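Local coordinates for protein transcriptional regulator, LacI family (Burkholderia phymatum, PDB 2RGY) that probably senses a small-molecule effector, as LacI-family regulators do, and so controls the transcription of its target genes, at residues 32-37 with 258-263; 132-137 with 178-183; 203-208 with 219-224. All coordinates share one frame; numbering follows the deposited sequence.

Interaction 1 (32-37 with 258-263)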
# COMPACT_ATOMS: atom_id res chain seq x y z
N LEU A 32 -3.58 14.28 7.58
CA LEU A 32 -3.46 15.62 7.02
C LEU A 32 -4.40 16.64 7.65
O LEU A 32 -3.97 17.70 8.12
CB LEU A 32 -3.70 15.54 5.52
CG LEU A 32 -2.84 16.36 4.55
CD1 LEU A 32 -1.39 16.27 4.97
CD2 LEU A 32 -3.02 15.82 3.12
N GLU A 33 -5.70 16.33 7.66
CA GLU A 33 -6.67 17.26 8.23
C GLU A 33 -6.46 17.47 9.72
O GLU A 33 -6.71 18.56 10.24
CB GLU A 33 -8.09 16.77 7.95
CG GLU A 33 -8.48 16.80 6.47
CD GLU A 33 -8.25 18.16 5.80
OE1 GLU A 33 -8.59 19.21 6.40
OE2 GLU A 33 -7.72 18.19 4.67
N LEU A 34 -6.00 16.44 10.41
CA LEU A 34 -5.76 16.55 11.84
C LEU A 34 -4.49 17.35 12.12
O LEU A 34 -4.45 18.14 13.06
CB LEU A 34 -5.64 15.16 12.47
CG LEU A 34 -6.95 14.47 12.81
CD1 LEU A 34 -6.68 13.04 13.20
CD2 LEU A 34 -7.64 15.20 13.94
N ARG A 35 -3.46 17.16 11.30
CA ARG A 35 -2.22 17.89 11.47
C ARG A 35 -2.50 19.38 11.30
O ARG A 35 -1.99 20.22 12.05
CB ARG A 35 -1.18 17.47 10.43
CG ARG A 35 0.20 18.04 10.69
CD ARG A 35 0.87 17.28 11.83
NE ARG A 35 1.00 15.86 11.49
CZ ARG A 35 1.95 15.35 10.71
NH1 ARG A 35 2.89 16.14 10.19
NH2 ARG A 35 1.95 14.06 10.43
N ALA A 36 -3.34 19.70 10.31
CA ALA A 36 -3.72 21.07 10.02
C ALA A 36 -4.28 21.79 11.25
O ALA A 36 -4.14 23.01 11.39
CB ALA A 36 -4.75 21.09 8.89
N VAL A 37 -4.94 21.04 12.13
CA VAL A 37 -5.47 21.65 13.35
C VAL A 37 -4.63 21.28 14.55
O VAL A 37 -5.10 21.28 15.69
CB VAL A 37 -6.95 21.28 13.59
CG1 VAL A 37 -7.80 21.82 12.46
CG2 VAL A 37 -7.12 19.78 13.73
N GLN A 258 -17.48 19.18 14.55
CA GLN A 258 -18.22 18.74 15.73
C GLN A 258 -17.34 18.62 16.97
O GLN A 258 -17.78 18.94 18.08
CB GLN A 258 -18.86 17.38 15.46
CG GLN A 258 -19.29 17.11 14.03
CD GLN A 258 -20.44 17.99 13.57
OE1 GLN A 258 -21.51 17.99 14.18
NE2 GLN A 258 -20.23 18.74 12.48
N CYS A 259 -16.10 18.16 16.78
CA CYS A 259 -15.16 17.95 17.88
C CYS A 259 -14.37 19.14 18.37
O CYS A 259 -14.27 19.36 19.58
CB CYS A 259 -14.14 16.88 17.50
SG CYS A 259 -14.73 15.20 17.43
N TYR A 260 -13.80 19.91 17.44
CA TYR A 260 -12.96 21.02 17.82
C TYR A 260 -13.39 22.44 17.49
O TYR A 260 -12.60 23.37 17.65
CB TYR A 260 -11.56 20.77 17.28
CG TYR A 260 -11.02 19.39 17.60
CD1 TYR A 260 -10.86 18.98 18.92
CD2 TYR A 260 -10.66 18.50 16.59
CE1 TYR A 260 -10.35 17.72 19.23
CE2 TYR A 260 -10.15 17.24 16.89
CZ TYR A 260 -9.99 16.86 18.22
OH TYR A 260 -9.46 15.63 18.53
N GLY A 261 -14.62 22.63 17.02
CA GLY A 261 -15.08 23.97 16.74
C GLY A 261 -14.63 24.65 15.46
O GLY A 261 -14.78 25.88 15.34
N THR A 262 -14.09 23.89 14.51
CA THR A 262 -13.68 24.48 13.24
C THR A 262 -14.96 24.81 12.48
O THR A 262 -16.04 24.38 12.88
CB THR A 262 -12.86 23.49 12.41
OG1 THR A 262 -13.49 22.20 12.46
CG2 THR A 262 -11.45 23.39 12.93
N LYS A 263 -14.84 25.58 11.41
CA LYS A 263 -16.02 25.93 10.62
C LYS A 263 -15.86 25.64 9.13
O LYS A 263 -16.09 26.50 8.28
CB LYS A 263 -16.39 27.41 10.83
CG LYS A 263 -17.52 27.60 11.84
CD LYS A 263 -17.00 27.67 13.26
CE LYS A 263 -18.05 27.19 14.28
NZ LYS A 263 -19.40 27.83 14.17
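The Tyr260 ring meets Leu34 from across the contact at a slant, neither over a face nor at an edge, with Leu34 CD2 4.4 Å from Tyr260 CE2. One face of the ring is covered from its own helix end: Cys259 CB stands 3.8 Å above the Tyr260 ring plane, over its centre. The ring also takes part in a cation-pi contact with Arg39, and its hydroxyl is hydrogen-bonded to Asp69 OD2, so neighbours beyond the two segments restrain it at both the pi system and the polar end. The second touch is between methyl groups. Val37 CG1 lies 4.0 Å from Thr262 CG2, and the two side chains cross at about a right angle. In Thr262 the methyl sits anti to the carbonyl carbon and OG1 takes the place between backbone N and carbonyl carbon (chi1 44°); the methyl thus meets Val37, while OG1 is hydrogen-bonded to Asn257 ND2. Gly261, with a phi of 79°, is the first residue beyond helix 244-260, and its departure from helical geometry lets the chain turn and bring Thr262 beside Val37. Here the end of helix 21-36 is packed against the end of helix 244-260, and Leu34 and Tyr260 both also rest on Ile11 of strand 10-14. A further tie between the two helices is the salt bridge of Glu33 to Arg253. Across 32-37 and 258-263 there is no hydrogen bond and 123 Å² is buried, which implies a modest van der Waals contact, while the polar ends of Tyr260 and Thr262 bond outside the two segments.

Interaction 2 (132-137 with 178-183); sequences AVISGP and AATCQL
This is a buried, largely apolar strand-to-helix contact, with no hydrogen bond across it, on the mixed sheet of the periplasmic binding protein-like domain: Ala132 and Ile134 of strand 131-135 face Ala179, Thr180 and Leu183 of helix 173-186. The segment axes approach to 9.2 Å and run at 151°, nearly antiparallel, as expected for a helix lying over parallel strands. Alternate strand residues point to the helix, and Ile134 does most of the work. With CG1 beside the backbone N (chi1 -70°), CG2 stands anti to that N and presses on the small Ala179, Ile134 CG2 being 3.6 Å from Ala179 CB. The extended other branch reaches further along the helix, and Ile134 CD1 comes within 3.4 Å of Thr180 OG1; that hydroxyl is hydrogen-bonded to Gly176 O one turn back in its helix, so the methyl packs on an oxygen that already has a partner. Two residues earlier, on the same face of the strand, Ala132 CB meets both methyls of Leu183, at 3.9 Å from Leu183 CD2 and 4.1 Å from Leu183 CD1. The helix connects strand 166-168 to strand 192-195 and crosses over strand 131-135, which lies between them; helix 141-155 covers Val133 on the other face, and helix 198-210 packs beside Thr180.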
# COMPACT_ATOMS: atom_id res chain seq x y z
N ALA A 132 -17.61 -10.90 -17.72
CA ALA A 132 -17.41 -11.68 -16.51
C ALA A 132 -17.12 -10.71 -15.36
O ALA A 132 -16.65 -9.60 -15.59
CB ALA A 132 -16.24 -12.66 -16.69
N VAL A 133 -17.40 -11.13 -14.13
CA VAL A 133 -17.17 -10.27 -12.98
C VAL A 133 -16.54 -10.98 -11.78
O VAL A 133 -16.92 -12.10 -11.44
CB VAL A 133 -18.48 -9.63 -12.48
CG1 VAL A 133 -18.18 -8.73 -11.29
CG2 VAL A 133 -19.16 -8.85 -13.60
N ILE A 134 -15.57 -10.32 -11.16
CA ILE A 134 -14.92 -10.83 -9.96
C ILE A 134 -15.25 -9.75 -8.94
O ILE A 134 -14.74 -8.64 -9.04
CB ILE A 134 -13.38 -10.94 -10.13
CG1 ILE A 134 -13.04 -12.07 -11.11
CG2 ILE A 134 -12.73 -11.19 -8.77
CD1 ILE A 134 -11.56 -12.20 -11.39
N SER A 135 -16.11 -10.07 -7.98
CA SER A 135 -16.50 -9.07 -7.00
C SER A 135 -15.94 -9.26 -5.60
O SER A 135 -15.14 -10.16 -5.34
CB SER A 135 -18.03 -9.00 -6.91
OG SER A 135 -18.55 -9.98 -6.01
N GLY A 136 -16.37 -8.37 -4.71
CA GLY A 136 -15.96 -8.44 -3.32
C GLY A 136 -17.03 -9.24 -2.63
O GLY A 136 -17.90 -9.80 -3.30
N PRO A 137 -17.01 -9.34 -1.29
CA PRO A 137 -18.04 -10.11 -0.60
C PRO A 137 -19.44 -9.59 -0.91
O PRO A 137 -19.67 -8.38 -1.00
CB PRO A 137 -17.67 -9.95 0.87
CG PRO A 137 -16.86 -8.68 0.91
CD PRO A 137 -16.04 -8.77 -0.34
N ALA A 178 -7.10 -16.15 -7.03
CA ALA A 178 -7.87 -17.39 -6.95
C ALA A 178 -9.18 -17.28 -7.73
O ALA A 178 -9.63 -18.24 -8.35
CB ALA A 178 -8.16 -17.71 -5.48
N ALA A 179 -9.78 -16.10 -7.71
CA ALA A 179 -11.04 -15.90 -8.41
C ALA A 179 -10.82 -15.93 -9.92
O ALA A 179 -11.67 -16.44 -10.66
CB ALA A 179 -11.67 -14.58 -7.99
N THR A 180 -9.69 -15.40 -10.38
CA THR A 180 -9.41 -15.41 -11.80
C THR A 180 -9.20 -16.86 -12.24
O THR A 180 -9.70 -17.27 -13.29
CB THR A 180 -8.15 -14.57 -12.17
OG1 THR A 180 -8.34 -13.21 -11.77
CG2 THR A 180 -7.91 -14.61 -13.67
N CYS A 181 -8.48 -17.63 -11.43
CA CYS A 181 -8.24 -19.03 -11.76
C CYS A 181 -9.56 -19.80 -11.83
O CYS A 181 -9.78 -20.58 -12.75
CB CYS A 181 -7.32 -19.67 -10.71
SG CYS A 181 -5.66 -19.01 -10.77
N GLN A 182 -10.43 -19.58 -10.85
CA GLN A 182 -11.71 -20.26 -10.82
C GLN A 182 -12.50 -19.93 -12.10
O GLN A 182 -13.16 -20.80 -12.67
CB GLN A 182 -12.51 -19.83 -9.59
CG GLN A 182 -13.81 -20.61 -9.39
CD GLN A 182 -14.63 -20.12 -8.19
OE1 GLN A 182 -14.12 -19.98 -7.08
NE2 GLN A 182 -15.92 -19.87 -8.42
N LEU A 183 -12.40 -18.68 -12.54
CA LEU A 183 -13.10 -18.24 -13.74
C LEU A 183 -12.60 -18.95 -14.99
O LEU A 183 -13.38 -19.49 -15.76
CB LEU A 183 -12.95 -16.73 -13.92
CG LEU A 183 -13.52 -16.12 -15.19
CD1 LEU A 183 -15.03 -16.34 -15.26
CD2 LEU A 183 -13.18 -14.63 -15.22

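Interaction 3 (203-208 with 219-224)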
# COMPACT_ATOMS: atom_id res chain seq x y z
N SER A 203 -4.27 -8.75 -9.86
CA SER A 203 -4.02 -10.19 -9.75
C SER A 203 -4.54 -10.90 -11.01
O SER A 203 -3.97 -11.90 -11.45
CB SER A 203 -4.71 -10.78 -8.51
OG SER A 203 -4.06 -10.37 -7.32
N ALA A 204 -5.63 -10.39 -11.59
CA ALA A 204 -6.19 -11.00 -12.79
C ALA A 204 -5.19 -10.84 -13.94
O ALA A 204 -4.97 -11.76 -14.73
CB ALA A 204 -7.50 -10.34 -13.16
N LEU A 205 -4.57 -9.66 -14.00
CA LEU A 205 -3.58 -9.36 -15.02
C LEU A 205 -2.38 -10.27 -14.80
O LEU A 205 -1.68 -10.62 -15.75
CB LEU A 205 -3.12 -7.91 -14.92
CG LEU A 205 -4.17 -6.84 -15.25
CD1 LEU A 205 -3.54 -5.45 -15.17
CD2 LEU A 205 -4.73 -7.08 -16.63
N ALA A 206 -2.15 -10.65 -13.55
CA ALA A 206 -1.03 -11.52 -13.20
C ALA A 206 -1.24 -12.90 -13.77
O ALA A 206 -0.33 -13.47 -14.36
CB ALA A 206 -0.86 -11.60 -11.69
N ARG A 207 -2.44 -13.44 -13.58
CA ARG A 207 -2.79 -14.77 -14.07
C ARG A 207 -2.78 -14.80 -15.59
O ARG A 207 -2.17 -15.68 -16.19
CB ARG A 207 -4.16 -15.19 -13.54
CG ARG A 207 -4.56 -16.61 -13.91
CD ARG A 207 -3.42 -17.58 -13.63
NE ARG A 207 -3.79 -18.97 -13.85
CZ ARG A 207 -2.93 -19.98 -13.90
NH1 ARG A 207 -1.63 -19.76 -13.75
NH2 ARG A 207 -3.36 -21.21 -14.11
N PHE A 208 -3.46 -13.84 -16.21
CA PHE A 208 -3.51 -13.77 -17.66
C PHE A 208 -2.11 -13.77 -18.28
O PHE A 208 -1.89 -14.39 -19.31
CB PHE A 208 -4.26 -12.52 -18.11
CG PHE A 208 -5.73 -12.54 -17.81
CD1 PHE A 208 -6.50 -11.38 -17.93
CD2 PHE A 208 -6.36 -13.73 -17.39
CE1 PHE A 208 -7.87 -11.39 -17.66
CE2 PHE A 208 -7.74 -13.75 -17.11
CZ PHE A 208 -8.49 -12.57 -17.25
N VAL A 219 -8.42 -10.24 -23.74
CA VAL A 219 -9.35 -9.86 -22.68
C VAL A 219 -9.16 -8.42 -22.23
O VAL A 219 -8.03 -7.99 -21.99
CB VAL A 219 -9.18 -10.76 -21.44
CG1 VAL A 219 -10.12 -10.30 -20.34
CG2 VAL A 219 -9.49 -12.20 -21.80
N SER A 220 -10.26 -7.69 -22.13
CA SER A 220 -10.23 -6.31 -21.68
C SER A 220 -10.59 -6.35 -20.21
O SER A 220 -11.55 -6.99 -19.83
CB SER A 220 -11.24 -5.47 -22.46
OG SER A 220 -10.78 -5.19 -23.76
N VAL A 221 -9.80 -5.67 -19.39
CA VAL A 221 -10.01 -5.68 -17.95
C VAL A 221 -10.19 -4.28 -17.39
O VAL A 221 -9.41 -3.38 -17.69
CB VAL A 221 -8.79 -6.32 -17.23
CG1 VAL A 221 -9.02 -6.36 -15.72
CG2 VAL A 221 -8.55 -7.72 -17.77
N ILE A 222 -11.22 -4.08 -16.58
CA ILE A 222 -11.44 -2.77 -15.98
C ILE A 222 -11.53 -2.91 -14.47
O ILE A 222 -12.24 -3.77 -13.96
CB ILE A 222 -12.71 -2.09 -16.50
CG1 ILE A 222 -12.85 -0.72 -15.83
CG2 ILE A 222 -13.92 -2.95 -16.23
CD1 ILE A 222 -13.88 0.18 -16.51
N GLY A 223 -10.80 -2.06 -13.75
CA GLY A 223 -10.81 -2.13 -12.30
C GLY A 223 -11.74 -1.12 -11.64
O GLY A 223 -12.55 -0.49 -12.31
N TYR A 224 -11.61 -0.96 -10.33
CA TYR A 224 -12.47 -0.04 -9.60
C TYR A 224 -11.67 0.57 -8.45
O TYR A 224 -10.97 -0.15 -7.73
CB TYR A 224 -13.67 -0.81 -9.06
CG TYR A 224 -14.86 0.05 -8.70
CD1 TYR A 224 -15.91 0.22 -9.59
CD2 TYR A 224 -14.95 0.63 -7.44
CE1 TYR A 224 -17.05 0.96 -9.23
CE2 TYR A 224 -16.07 1.38 -7.07
CZ TYR A 224 -17.12 1.54 -7.97
OH TYR A 224 -18.24 2.25 -7.59
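Strand 220-223 runs beneath helix 198-210 with its backbone well separated from it, Leu205 CA lying 8.0 Å from Val221 CA and Phe208 CA 8.6 Å from Val219 CA, so side chains alone bridge the gap. Val221 CG2 is the shared point of contact. Leu205 CD2 touches it at 4.0 Å, and Phe208 CE1 reaches it at 3.7 Å. The methyl arrives at the edge of the Phe208 ring, near its plane, whereas Val219 CG1 approaches the same CE1 obliquely, also at 3.7 Å. Thus one ring atom, CE1, touches two valines that are two residues apart, a spacing that, in extended chain, turns both toward the helix, Val219 just before the strand and Val221 within it. Phe208 crosses Val219 at about a right angle and Val221 at a slant, and Leu205 passes Val221 in the opposite direction. With CG anti to its carbonyl carbon (chi1 -69°), Phe208 keeps its ring close to its own helix: Ala204 O stands 3.3 Å above one face of the Phe208 ring, offset toward the rim, and that oxygen also accepts the bond from Phe208 N. The contact closes the second half of a beta-alpha-beta unit made of strand 192-195, helix 198-210 and strand 220-223, two parallel strands joined through a helix, the repeating element of the periplasmic binding protein-like fold. Val221 has its CG1 anti to the backbone N (chi1 -179°), which leaves CG2 as the branch turned to Leu205 and Phe208. Val215, in the loop between helix and strand, touches both Leu205 and Phe208, while Leu193 of strand 192-195 packs on Phe208. On the other side of the sheet, Ile222 lies against Thr122 and Leu123 of helix 112-125.

Overall arrangement
Interactions 2 and 3 are neighbours, with centres 10 Å apart, on one mixed sheet that includes strands 131-135, 192-195 and 220-223. Thr180, from the helix of interaction 2, touches Ala204 and Phe208 of interaction 3, so helices 173-186 and 198-210 pack side by side on one face of it. Along the chain they follow in series, both nested within the loop closed by interaction 1. That contact lies about 40 Å away, centre to centre, beside the other, parallel sheet. Helix 244-260 follows strand 238-241 of the mixed sheet yet ends against helix 21-36, joining the two halves. Segments 32-37 and 203-208 also touch the second subunit through residues beside these contacts, so both halves contribute to the dimer.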